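Local atomic coordinates of DNA photolyase (Agrobacterium tumefaciens, PDB entry 4U63), a protein that probably repairs cyclobutane pyrimidine dimers in DNA with light, using a flavin cofactor and a methenyltetrahydrofolate antenna chromophore. Residues R352-H357 / E384-D389; G64-A69 / A394-N399; K335-G340 / P345-G350. All blocks are in the same frame, centred on the assembly; numbering follows the deposited sequence. Where two conformers were deposited one is given.

Contact 1: residues R352-H357 / E384-D389. With MHF (5,10-methenyl-6,7,8-trihydrofolic acid), chain B.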
loop_
_atom_site.group_PDB
_atom_site.type_symbol
_atom_site.label_atom_id
_atom_site.label_comp_id
_atom_site.label_asym_id
_atom_site.label_seq_id
_atom_site.Cartn_x
_atom_site.Cartn_y
_atom_site.Cartn_z
ATOM N N ARG A 352 -10.688 -11.900 -7.994
ATOM C CA ARG A 352 -12.002 -11.251 -8.084
ATOM C C ARG A 352 -12.241 -10.275 -6.940
ATOM O O ARG A 352 -12.820 -9.204 -7.148
ATOM C CB ARG A 352 -13.105 -12.292 -8.166
ATOM C CG ARG A 352 -13.019 -13.086 -9.451
ATOM C CD ARG A 352 -14.088 -14.156 -9.493
ATOM N NE ARG A 352 -13.815 -15.180 -10.496
ATOM C CZ ARG A 352 -14.707 -16.045 -10.950
ATOM N NH1 ARG A 352 -15.972 -16.016 -10.515
ATOM N NH2 ARG A 352 -14.353 -16.956 -11.863
ATOM N N GLN A 353 -11.801 -10.638 -5.736
ATOM C CA GLN A 353 -11.825 -9.707 -4.612
ATOM C C GLN A 353 -11.081 -8.423 -4.962
ATOM O O GLN A 353 -11.577 -7.322 -4.730
ATOM C CB GLN A 353 -11.206 -10.333 -3.356
ATOM C CG GLN A 353 -11.146 -9.361 -2.191
ATOM C CD GLN A 353 -10.498 -9.921 -0.945
ATOM O OE1 GLN A 353 -9.564 -10.733 -0.999
ATOM N NE2 GLN A 353 -10.980 -9.468 0.197
ATOM N N LEU A 354 -9.877 -8.583 -5.506
ATOM C CA LEU A 354 -9.047 -7.466 -5.926
ATOM C C LEU A 354 -9.768 -6.577 -6.939
ATOM O O LEU A 354 -9.812 -5.348 -6.788
ATOM C CB LEU A 354 -7.744 -8.005 -6.520
ATOM C CG LEU A 354 -6.734 -7.033 -7.123
ATOM C CD1 LEU A 354 -6.315 -5.966 -6.125
ATOM C CD2 LEU A 354 -5.529 -7.813 -7.621
ATOM N N TRP A 355 -10.342 -7.192 -7.961
ATOM C CA TRP A 355 -11.068 -6.444 -8.983
ATOM C C TRP A 355 -12.254 -5.671 -8.395
ATOM O O TRP A 355 -12.489 -4.518 -8.773
ATOM C CB TRP A 355 -11.558 -7.381 -10.085
ATOM C CG TRP A 355 -12.003 -6.691 -11.315
ATOM C CD1 TRP A 355 -13.267 -6.649 -11.818
ATOM C CD2 TRP A 355 -11.184 -5.942 -12.221
ATOM N NE1 TRP A 355 -13.292 -5.919 -12.974
ATOM C CE2 TRP A 355 -12.025 -5.474 -13.247
ATOM C CE3 TRP A 355 -9.822 -5.620 -12.261
ATOM C CZ2 TRP A 355 -11.546 -4.703 -14.313
ATOM C CZ3 TRP A 355 -9.346 -4.848 -13.323
ATOM C CH2 TRP A 355 -10.204 -4.402 -14.327
ATOM N N GLN A 356 -12.980 -6.291 -7.465
ATOM C CA GLN A 356 -14.201 -5.694 -6.907
ATOM C C GLN A 356 -13.950 -4.622 -5.855
ATOM O O GLN A 356 -14.628 -3.599 -5.851
ATOM C CB GLN A 356 -15.092 -6.774 -6.290
ATOM C CG GLN A 356 -16.471 -6.265 -5.907
ATOM C CD GLN A 356 -17.335 -7.315 -5.231
ATOM O OE1 GLN A 356 -16.915 -8.457 -5.028
ATOM N NE2 GLN A 356 -18.560 -6.925 -4.877
ATOM N N HIS A 357 -12.998 -4.873 -4.953
ATOM C CA HIS A 357 -12.786 -4.024 -3.777
ATOM C C HIS A 357 -11.440 -3.286 -3.703
ATOM O O HIS A 357 -11.211 -2.505 -2.774
ATOM C CB HIS A 357 -12.954 -4.872 -2.513
ATOM C CG HIS A 357 -14.349 -5.370 -2.301
ATOM N ND1 HIS A 357 -14.622 -6.613 -1.771
ATOM C CD2 HIS A 357 -15.549 -4.799 -2.558
ATOM C CE1 HIS A 357 -15.924 -6.781 -1.697
ATOM N NE2 HIS A 357 -16.516 -5.698 -2.176
ATOM N N GLU A 384 3.409 -7.835 -10.267
ATOM C CA GLU A 384 3.682 -6.593 -9.549
ATOM C C GLU A 384 2.971 -5.408 -10.219
ATOM O O GLU A 384 2.318 -4.591 -9.542
ATOM C CB GLU A 384 5.207 -6.365 -9.485
ATOM C CG GLU A 384 5.659 -5.299 -8.494
ATOM C CD GLU A 384 5.651 -3.873 -9.032
ATOM O OE1 GLU A 384 5.588 -3.663 -10.260
ATOM O OE2 GLU A 384 5.719 -2.941 -8.206
ATOM N N LYS A 385 3.093 -5.315 -11.548
ATOM C CA LYS A 385 2.450 -4.240 -12.308
ATOM C C LYS A 385 0.931 -4.314 -12.235
ATOM O O LYS A 385 0.275 -3.291 -12.121
ATOM C CB LYS A 385 2.897 -4.244 -13.771
ATOM C CG LYS A 385 4.332 -3.799 -13.956
ATOM C CD LYS A 385 4.728 -3.659 -15.418
ATOM C CE LYS A 385 6.209 -3.330 -15.566
ATOM N NZ LYS A 385 7.105 -4.353 -14.973
ATOM N N TRP A 386 0.375 -5.519 -12.291
ATOM C CA TRP A 386 -1.083 -5.688 -12.184
ATOM C C TRP A 386 -1.564 -5.182 -10.820
ATOM O O TRP A 386 -2.532 -4.431 -10.733
ATOM C CB TRP A 386 -1.510 -7.148 -12.375
ATOM C CG TRP A 386 -3.006 -7.323 -12.237
ATOM C CD1 TRP A 386 -3.683 -7.872 -11.174
ATOM C CD2 TRP A 386 -4.006 -6.912 -13.173
ATOM N NE1 TRP A 386 -5.039 -7.835 -11.407
ATOM C CE2 TRP A 386 -5.266 -7.253 -12.623
ATOM C CE3 TRP A 386 -3.963 -6.298 -14.423
ATOM C CZ2 TRP A 386 -6.472 -6.994 -13.287
ATOM C CZ3 TRP A 386 -5.174 -6.046 -15.093
ATOM C CH2 TRP A 386 -6.400 -6.394 -14.519
ATOM N N PHE A 387 -0.851 -5.576 -9.763
ATOM C CA PHE A 387 -1.169 -5.120 -8.405
ATOM C C PHE A 387 -1.056 -3.602 -8.285
ATOM O O PHE A 387 -1.867 -2.971 -7.626
ATOM C CB PHE A 387 -0.248 -5.790 -7.376
ATOM C CG PHE A 387 -0.737 -7.132 -6.875
ATOM C CD1 PHE A 387 -1.566 -7.959 -7.642
ATOM C CD2 PHE A 387 -0.346 -7.581 -5.622
ATOM C CE1 PHE A 387 -1.987 -9.189 -7.159
ATOM C CE2 PHE A 387 -0.770 -8.812 -5.139
ATOM C CZ PHE A 387 -1.590 -9.617 -5.900
ATOM N N ARG A 388 -0.041 -3.023 -8.918
ATOM C CA ARG A 388 0.136 -1.567 -8.936
ATOM C C ARG A 388 -1.087 -0.828 -9.476
ATOM O O ARG A 388 -1.399 0.266 -9.010
ATOM C CB ARG A 388 1.372 -1.167 -9.758
ATOM C CG ARG A 388 2.541 -0.673 -8.929
ATOM C CD ARG A 388 3.839 -0.587 -9.735
ATOM N NE ARG A 388 3.632 -0.132 -11.113
ATOM C CZ ARG A 388 4.405 -0.459 -12.156
ATOM N NH1 ARG A 388 5.464 -1.265 -12.014
ATOM N NH2 ARG A 388 4.110 0.019 -13.366
ATOM N N ASP A 389 -1.764 -1.423 -10.458
ATOM C CA ASP A 389 -2.925 -0.791 -11.092
ATOM C C ASP A 389 -4.233 -1.033 -10.349
ATOM O O ASP A 389 -5.205 -0.277 -10.545
ATOM C CB ASP A 389 -3.075 -1.275 -12.541
ATOM C CG ASP A 389 -3.999 -0.372 -13.376
ATOM O OD1 ASP A 389 -3.924 0.876 -13.274
ATOM O OD2 ASP A 389 -4.801 -0.909 -14.152
HETATM N N1 MHF B . -8.622 -1.749 -10.024
HETATM C C2 MHF B . -9.551 -2.504 -9.428
HETATM N NA2 MHF B . -9.316 -2.900 -8.162
HETATM N N3 MHF B . -10.722 -2.866 -10.052
HETATM C C4 MHF B . -10.973 -2.486 -11.318
HETATM O O4 MHF B . -12.022 -2.811 -11.900
HETATM C C4A MHF B . -9.970 -1.655 -12.000
HETATM N N5 MHF B . -10.061 -1.229 -13.313
HETATM C C6 MHF B . -8.882 -0.804 -14.072
HETATM C C7 MHF B . -8.097 0.135 -13.151
HETATM N N8 MHF B . -7.817 -0.526 -11.871
HETATM C C8A MHF B . -8.744 -1.312 -11.277
HETATM C C9 MHF B . -9.464 -0.200 -15.365
HETATM N N10 MHF B . -10.928 -0.259 -15.181
HETATM C C11 MHF B . -11.191 -1.270 -14.171
HETATM C C12 MHF B . -13.548 -0.344 -18.507
HETATM C C13 MHF B . -13.612 -1.381 -17.566
HETATM C C14 MHF B . -12.762 -1.391 -16.475
HETATM C C15 MHF B . -11.811 -0.360 -16.300
HETATM C C16 MHF B . -11.767 0.681 -17.217
HETATM C C17 MHF B . -12.625 0.690 -18.313
HETATM C C MHF B . -14.476 -0.294 -19.694
HETATM O O MHF B . -14.490 0.738 -20.347
HETATM N N MHF B . -15.296 -1.321 -19.957
HETATM C CA MHF B . -16.347 -1.308 -20.962
HETATM C CB MHF B . -16.070 -2.292 -22.098
HETATM C CG MHF B . -14.587 -2.490 -22.400
HETATM C CD MHF B . -13.859 -3.414 -21.439
HETATM O OE1 MHF B . -14.500 -4.080 -20.598
HETATM O OE2 MHF B . -12.615 -3.480 -21.519
HETATM C CT MHF B . -17.664 -1.648 -20.312
HETATM O O1 MHF B . -18.523 -0.745 -20.212
HETATM O O2 MHF B . -17.866 -2.810 -19.888
#
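W355 and W386 meet rim to rim in the helical FAD-binding domain of the photolyase, beside the antenna folate. Helices 345-357 and 380-390 run roughly parallel here, their short axes 11.4 Å apart at closest approach, a spacing spanned by the two indoles, with L354 and F387 filling in beside them. The two six-membered rings are nearly parallel (planes at 10°) but stepped and displaced, centroids 5.7 Å apart, so neither lies over the other's face; W355 CZ3 approaches W386 CH2 to 3.5 Å. Both indoles have CG anti to the backbone N (chi1 -166° in W355), which sends each ring into the gap between the helices. L354 lies beside W386: its CD2 branch is 3.8 Å from W386 NE1 and equally near F387 CE1, sliding past the indole antiparallel to it but crossing the F387 side chain at about a right angle. F387 also touches the flavin, so this small apolar patch lies between the two cofactors' sites.

The folate occupies one face of W355, its O4 2.9 Å above the plane and over the ring centre. Its polar rim is gripped by backbone rather than side chains: NA2 donates to L354 O, while W355 O comes within 2.7 Å of N3. From the other helix, D389 O accepts the N-H of folate N8 at 2.9 Å, in an almost straight bond of 176°.

Contact 2: residues G64-A69 / A394-N399. With FAD (flavin-adenine dinucleotide), chain C.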
loop_
_atom_site.group_PDB
_atom_site.type_symbol
_atom_site.label_atom_id
_atom_site.label_comp_id
_atom_site.label_asym_id
_atom_site.label_seq_id
_atom_site.Cartn_x
_atom_site.Cartn_y
_atom_site.Cartn_z
ATOM N N GLY A 64 3.188 10.054 -7.421
ATOM C CA GLY A 64 1.722 10.101 -7.325
ATOM C C GLY A 64 1.118 8.708 -7.237
ATOM O O GLY A 64 1.817 7.758 -6.852
ATOM N N PRO A 65 -0.188 8.572 -7.594
ATOM C CA PRO A 65 -0.833 7.250 -7.506
ATOM C C PRO A 65 -0.165 6.232 -8.393
ATOM O O PRO A 65 0.176 6.543 -9.537
ATOM C CB PRO A 65 -2.254 7.494 -8.024
ATOM C CG PRO A 65 -2.460 8.942 -7.985
ATOM C CD PRO A 65 -1.119 9.591 -8.118
ATOM N N LEU A 66 0.006 5.023 -7.875
ATOM C CA LEU A 66 0.687 3.976 -8.612
ATOM C C LEU A 66 -0.190 3.360 -9.713
ATOM O O LEU A 66 0.327 2.639 -10.570
ATOM C CB LEU A 66 1.206 2.890 -7.653
ATOM C CG LEU A 66 2.195 3.290 -6.533
ATOM C CD1 LEU A 66 3.042 2.078 -6.122
ATOM C CD2 LEU A 66 3.107 4.447 -6.921
ATOM N N GLY A 67 -1.497 3.646 -9.706
ATOM C CA GLY A 67 -2.403 3.081 -10.686
ATOM C C GLY A 67 -3.834 3.551 -10.566
ATOM O O GLY A 67 -4.133 4.445 -9.780
ATOM N N GLY A 68 -4.709 2.931 -11.353
ATOM C CA GLY A 68 -6.133 3.314 -11.454
ATOM C C GLY A 68 -6.908 3.283 -10.139
ATOM O O GLY A 68 -7.622 4.223 -9.816
ATOM N N ALA A 69 -6.762 2.206 -9.376
ATOM C CA ALA A 69 -7.426 2.118 -8.062
ATOM C C ALA A 69 -6.955 3.227 -7.108
ATOM O O ALA A 69 -7.753 3.819 -6.375
ATOM C CB ALA A 69 -7.200 0.751 -7.446
ATOM N N ALA A 394 -1.442 0.077 -3.090
ATOM C CA ALA A 394 -0.198 -0.122 -3.823
ATOM C C ALA A 394 0.912 0.734 -3.237
ATOM O O ALA A 394 0.779 1.962 -3.132
ATOM C CB ALA A 394 -0.379 0.181 -5.298
ATOM N N ASP A 395 2.013 0.079 -2.873
ATOM C CA ASP A 395 3.128 0.740 -2.214
ATOM C C ASP A 395 4.430 0.340 -2.913
ATOM O O ASP A 395 4.652 -0.847 -3.167
ATOM C CB ASP A 395 3.131 0.372 -0.730
ATOM C CG ASP A 395 4.179 1.106 0.036
ATOM O OD1 ASP A 395 5.351 0.662 -0.021
ATOM O OD2 ASP A 395 3.834 2.140 0.669
ATOM N N PRO A 396 5.294 1.323 -3.233
ATOM C CA PRO A 396 6.508 1.006 -4.010
ATOM C C PRO A 396 7.513 0.102 -3.277
ATOM O O PRO A 396 8.335 -0.543 -3.916
ATOM C CB PRO A 396 7.116 2.386 -4.281
ATOM C CG PRO A 396 6.627 3.232 -3.160
ATOM C CD PRO A 396 5.246 2.755 -2.869
ATOM N N ALA A 397 7.446 0.061 -1.951
ATOM C CA ALA A 397 8.299 -0.818 -1.173
ATOM C C ALA A 397 7.612 -2.152 -0.913
ATOM O O ALA A 397 8.174 -3.207 -1.182
ATOM C CB ALA A 397 8.660 -0.156 0.127
ATOM N N SER A 398 6.384 -2.117 -0.395
ATOM C CA SER A 398 5.742 -3.361 0.041
ATOM C C SER A 398 5.329 -4.284 -1.090
ATOM O O SER A 398 5.442 -5.496 -0.967
ATOM C CB SER A 398 4.547 -3.069 0.933
ATOM O OG SER A 398 4.937 -2.311 2.051
ATOM N N ASN A 399 4.861 -3.716 -2.195
ATOM C CA ASN A 399 4.472 -4.529 -3.337
ATOM C C ASN A 399 5.700 -5.264 -3.904
ATOM O O ASN A 399 5.728 -6.497 -3.964
ATOM C CB ASN A 399 3.798 -3.654 -4.394
ATOM C CG ASN A 399 3.022 -4.452 -5.422
ATOM O OD1 ASN A 399 2.480 -5.517 -5.132
ATOM N ND2 ASN A 399 2.958 -3.925 -6.640
HETATM P PA FAD C . -3.079 -5.835 8.757
HETATM O O1A FAD C . -2.967 -7.313 8.951
HETATM O O2A FAD C . -4.113 -5.085 9.529
HETATM O O5B FAD C . -1.608 -5.237 8.987
HETATM C C5B FAD C . -1.391 -3.888 9.417
HETATM C C4B FAD C . -0.452 -3.141 8.482
HETATM O O4B FAD C . 0.827 -3.769 8.420
HETATM C C3B FAD C . -0.939 -3.085 7.052
HETATM O O3B FAD C . -1.944 -2.076 6.861
HETATM C C2B FAD C . 0.347 -2.829 6.298
HETATM O O2B FAD C . 0.701 -1.445 6.314
HETATM C C1B FAD C . 1.363 -3.607 7.097
HETATM N N9A FAD C . 1.639 -4.961 6.566
HETATM C C8A FAD C . 1.008 -6.094 6.921
HETATM N N7A FAD C . 1.522 -7.162 6.276
HETATM C C5A FAD C . 2.529 -6.714 5.496
HETATM C C6A FAD C . 3.471 -7.329 4.557
HETATM N N6A FAD C . 3.439 -8.658 4.337
HETATM N N1A FAD C . 4.350 -6.509 3.937
HETATM C C2A FAD C . 4.368 -5.173 4.157
HETATM N N3A FAD C . 3.526 -4.555 5.011
HETATM C C4A FAD C . 2.603 -5.266 5.689
HETATM N N1 FAD C . 0.983 -4.139 1.355
HETATM C C2 FAD C . 0.854 -2.828 1.050
HETATM O O2 FAD C . 0.663 -2.036 2.001
HETATM N N3 FAD C . 0.932 -2.377 -0.226
HETATM C C4 FAD C . 1.147 -3.211 -1.275
HETATM O O4 FAD C . 1.233 -2.785 -2.456
HETATM C C4X FAD C . 1.285 -4.658 -1.014
HETATM N N5 FAD C . 1.477 -5.582 -2.002
HETATM C C5X FAD C . 1.625 -6.906 -1.705
HETATM C C6 FAD C . 1.850 -7.844 -2.704
HETATM C C7 FAD C . 1.989 -9.204 -2.412
HETATM C C7M FAD C . 2.231 -10.210 -3.514
HETATM C C8 FAD C . 1.891 -9.667 -1.010
HETATM C C8M FAD C . 2.040 -11.125 -0.633
HETATM C C9 FAD C . 1.668 -8.748 -0.019
HETATM C C9A FAD C . 1.531 -7.383 -0.288
HETATM N N10 FAD C . 1.292 -6.435 0.750
HETATM C C10 FAD C . 1.177 -5.077 0.407
HETATM C "C1'" FAD C . 1.254 -6.815 2.167
HETATM C "C2'" FAD C . -0.061 -7.177 2.821
HETATM O "O2'" FAD C . -0.699 -8.210 2.062
HETATM C "C3'" FAD C . -0.967 -5.974 2.994
HETATM O "O3'" FAD C . -0.297 -4.929 3.694
HETATM C "C4'" FAD C . -2.214 -6.399 3.769
HETATM O "O4'" FAD C . -2.989 -7.279 2.957
HETATM C "C5'" FAD C . -3.025 -5.173 4.134
HETATM O "O5'" FAD C . -4.215 -5.514 4.859
HETATM P P FAD C . -4.425 -4.900 6.328
HETATM O O1P FAD C . -5.759 -5.337 6.822
HETATM O O2P FAD C . -4.190 -3.415 6.311
HETATM O O3P FAD C . -3.249 -5.614 7.158
#
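The flavin site is bordered by the loop A394-P396 and the start of helix 398-407, and L66 packs against the side of that loop from the segment that leads into helix 68-87. The leucine CB is 3.9 Å from A394 CB. With CG beside the backbone N and anti to the carbonyl carbon (chi1 -59°), its CD1 branch reaches along the loop to P396, 3.7 Å from P396 N and 4.0 Å from P396 CD. These are apolar contacts made partly against backbone, joining the N-terminal photolyase region to the FAD-binding region.

On the flavin side the loop and the first turn of the helix carry polar groups: D395 N donates to FAD O4 at 3.0 Å, and N399 OD1 from the helix stands 3.3 Å from FAD N5, a close approach of its amide to the isoalloxazine. The turn into helix 398-407 is capped by D395, whose OD1 accepts from both A397 N and S398 N. The two donors come to the anti side of OD1 from opposite faces of the carboxylate plane, 33° and 21° out of it, and the S398 bond is the straighter. Y304 OH holds the other oxygen, OD2, so both carboxylate oxygens are engaged. S398 then places its CB 3.7 Å from FAD C2, while its OG lies near the adenine at C2A.

Contact 3: residues K335-G340 / P345-G350; sequences KAWTRG and PIVDAG
D348 turns its carboxylate onto the backbone of G340, and V347, one residue earlier, touches the indole of W337 obliquely; the two contacts lie side by side where helix 331-338 ends and helix 345-357 begins. The CG of D348 sits beside its own backbone N (chi1 -67°), which brings OD1 within 3.0 Å of G340 C. G340 O lies 3.2 Å from the same OD1, but both are acceptors and the pair is no hydrogen bond. The glycine is where the first helix stops: with phi 61° and two bonds back into the last turn, among them G340 N to W337 O at 3.0 Å, it forms a Schellman motif. The W337 side chain, CG anti to the backbone N (chi1 179°), carries its indole to V347, whose CG1 is 4.3 Å from CD1, a loose apolar touch. The indole NE1 is hydrogen-bonded to V368 O, which, with the packing around it, would limit the rotation of the ring, and W386 meets the ring from helix 380-390.

The crowded acceptors are satisfied from elsewhere. T342 OG1 is hydrogen-bonded to D348 OD1 and G343 N to OD2, so the carboxylate ties down the short connection between the helices. R352, itself salt-bridged to E442, donates from NH2 to G340 O; its positive charge, close to but not bonded to the D348 carboxylate, would be expected to offset part of the repulsion between the oxygens.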
loop_
_atom_site.group_PDB
_atom_site.type_symbol
_atom_site.label_atom_id
_atom_site.label_comp_id
_atom_site.label_asym_id
_atom_site.label_seq_id
_atom_site.Cartn_x
_atom_site.Cartn_y
_atom_site.Cartn_z
ATOM N N LYS A 335 -3.643 -13.278 -18.637
ATOM C CA LYS A 335 -4.983 -12.685 -18.656
ATOM C C LYS A 335 -5.973 -13.498 -17.815
ATOM O O LYS A 335 -6.761 -12.918 -17.055
ATOM C CB LYS A 335 -5.492 -12.506 -20.095
ATOM C CG LYS A 335 -4.874 -11.316 -20.810
ATOM C CD LYS A 335 -5.470 -11.156 -22.199
ATOM C CE LYS A 335 -4.662 -10.194 -23.051
ATOM N NZ LYS A 335 -5.183 -10.159 -24.442
ATOM N N ALA A 336 -5.925 -14.828 -17.925
ATOM C CA ALA A 336 -6.805 -15.681 -17.118
ATOM C C ALA A 336 -6.569 -15.427 -15.632
ATOM O O ALA A 336 -7.511 -15.348 -14.850
ATOM C CB ALA A 336 -6.600 -17.147 -17.444
ATOM N N TRP A 337 -5.300 -15.281 -15.253
ATOM C CA TRP A 337 -4.939 -14.949 -13.878
ATOM C C TRP A 337 -5.551 -13.602 -13.440
ATOM O O TRP A 337 -6.232 -13.528 -12.400
ATOM C CB TRP A 337 -3.403 -14.970 -13.732
ATOM C CG TRP A 337 -2.879 -14.614 -12.365
ATOM C CD1 TRP A 337 -2.782 -15.441 -11.283
ATOM C CD2 TRP A 337 -2.360 -13.348 -11.948
ATOM N NE1 TRP A 337 -2.262 -14.766 -10.213
ATOM C CE2 TRP A 337 -1.986 -13.477 -10.592
ATOM C CE3 TRP A 337 -2.181 -12.111 -12.585
ATOM C CZ2 TRP A 337 -1.434 -12.418 -9.862
ATOM C CZ3 TRP A 337 -1.642 -11.057 -11.857
ATOM C CH2 TRP A 337 -1.275 -11.217 -10.507
ATOM N N THR A 338 -5.354 -12.552 -14.238
ATOM C CA THR A 338 -5.867 -11.211 -13.878
ATOM C C THR A 338 -7.388 -11.197 -13.709
ATOM O O THR A 338 -7.911 -10.440 -12.913
ATOM C CB THR A 338 -5.483 -10.103 -14.895
ATOM O OG1 THR A 338 -6.077 -10.368 -16.184
ATOM C CG2 THR A 338 -3.957 -9.959 -15.018
ATOM N N ARG A 339 -8.075 -12.042 -14.475
ATOM C CA ARG A 339 -9.538 -12.131 -14.447
ATOM C C ARG A 339 -10.108 -13.093 -13.404
ATOM O O ARG A 339 -11.336 -13.192 -13.259
ATOM C CB ARG A 339 -10.028 -12.578 -15.814
ATOM C CG ARG A 339 -9.742 -11.580 -16.916
ATOM C CD ARG A 339 -9.845 -12.242 -18.271
ATOM N NE ARG A 339 -9.626 -11.276 -19.343
ATOM C CZ ARG A 339 -9.416 -11.589 -20.620
ATOM N NH1 ARG A 339 -9.393 -12.860 -21.021
ATOM N NH2 ARG A 339 -9.220 -10.618 -21.508
ATOM N N GLY A 340 -9.244 -13.808 -12.693
ATOM C CA GLY A 340 -9.693 -14.848 -11.795
ATOM C C GLY A 340 -10.431 -15.948 -12.535
ATOM O O GLY A 340 -11.523 -16.359 -12.115
ATOM N N PRO A 345 -10.246 -22.318 -7.400
ATOM C CA PRO A 345 -11.157 -21.374 -6.717
ATOM C C PRO A 345 -10.519 -20.353 -5.776
ATOM O O PRO A 345 -10.907 -19.202 -5.800
ATOM C CB PRO A 345 -12.099 -22.303 -5.968
ATOM C CG PRO A 345 -12.191 -23.487 -6.874
ATOM C CD PRO A 345 -10.784 -23.691 -7.358
ATOM N N ILE A 346 -9.555 -20.759 -4.961
ATOM C CA ILE A 346 -8.951 -19.815 -4.008
ATOM C C ILE A 346 -8.211 -18.688 -4.738
ATOM O O ILE A 346 -8.254 -17.536 -4.314
ATOM C CB ILE A 346 -8.056 -20.533 -2.957
ATOM C CG1 ILE A 346 -7.615 -19.574 -1.850
ATOM C CG2 ILE A 346 -6.830 -21.179 -3.587
ATOM C CD1 ILE A 346 -8.742 -19.046 -1.001
ATOM N N VAL A 347 -7.550 -19.036 -5.844
ATOM C CA VAL A 347 -6.835 -18.057 -6.666
ATOM C C VAL A 347 -7.850 -17.115 -7.297
ATOM O O VAL A 347 -7.714 -15.894 -7.232
ATOM C CB VAL A 347 -5.991 -18.753 -7.755
ATOM C CG1 VAL A 347 -5.392 -17.741 -8.736
ATOM C CG2 VAL A 347 -4.897 -19.590 -7.105
ATOM N N ASP A 348 -8.884 -17.701 -7.884
ATOM C CA ASP A 348 -9.929 -16.914 -8.542
ATOM C C ASP A 348 -10.660 -15.985 -7.577
ATOM O O ASP A 348 -10.906 -14.823 -7.895
ATOM C CB ASP A 348 -10.876 -17.833 -9.297
ATOM C CG ASP A 348 -10.187 -18.519 -10.476
ATOM O OD1 ASP A 348 -9.085 -18.064 -10.873
ATOM O OD2 ASP A 348 -10.729 -19.497 -11.011
ATOM N N ALA A 349 -10.967 -16.483 -6.387
ATOM C CA ALA A 349 -11.573 -15.652 -5.348
ATOM C C ALA A 349 -10.719 -14.414 -5.050
ATOM O O ALA A 349 -11.231 -13.303 -5.013
ATOM C CB ALA A 349 -11.811 -16.472 -4.091
ATOM N N GLY A 350 -9.409 -14.608 -4.862
ATOM C CA GLY A 350 -8.501 -13.496 -4.613
ATOM C C GLY A 350 -8.481 -12.461 -5.718
ATOM O O GLY A 350 -8.601 -11.255 -5.462
#

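From the N terminus, 64-69 comes first, and its pairing with 394-399 in contact 2 closes a long loop, 324 residues between the segments, that joins the N-terminal region to the FAD-binding region. Contacts 3 and 1 both nest inside it. Contact 3 closes first, across the four-residue connection between helices 331-338 and 345-357; contact 1 then opens on the later part of helix 345-357 and closes on helix 380-390, so the two are in series and share a helix. Contact 1 touches both others: D389 OD1 and E384 O reach G68 N and N399 ND2 of contact 2, and W386 packs on T338 of contact 3. Contacts 2 and 3 do not touch.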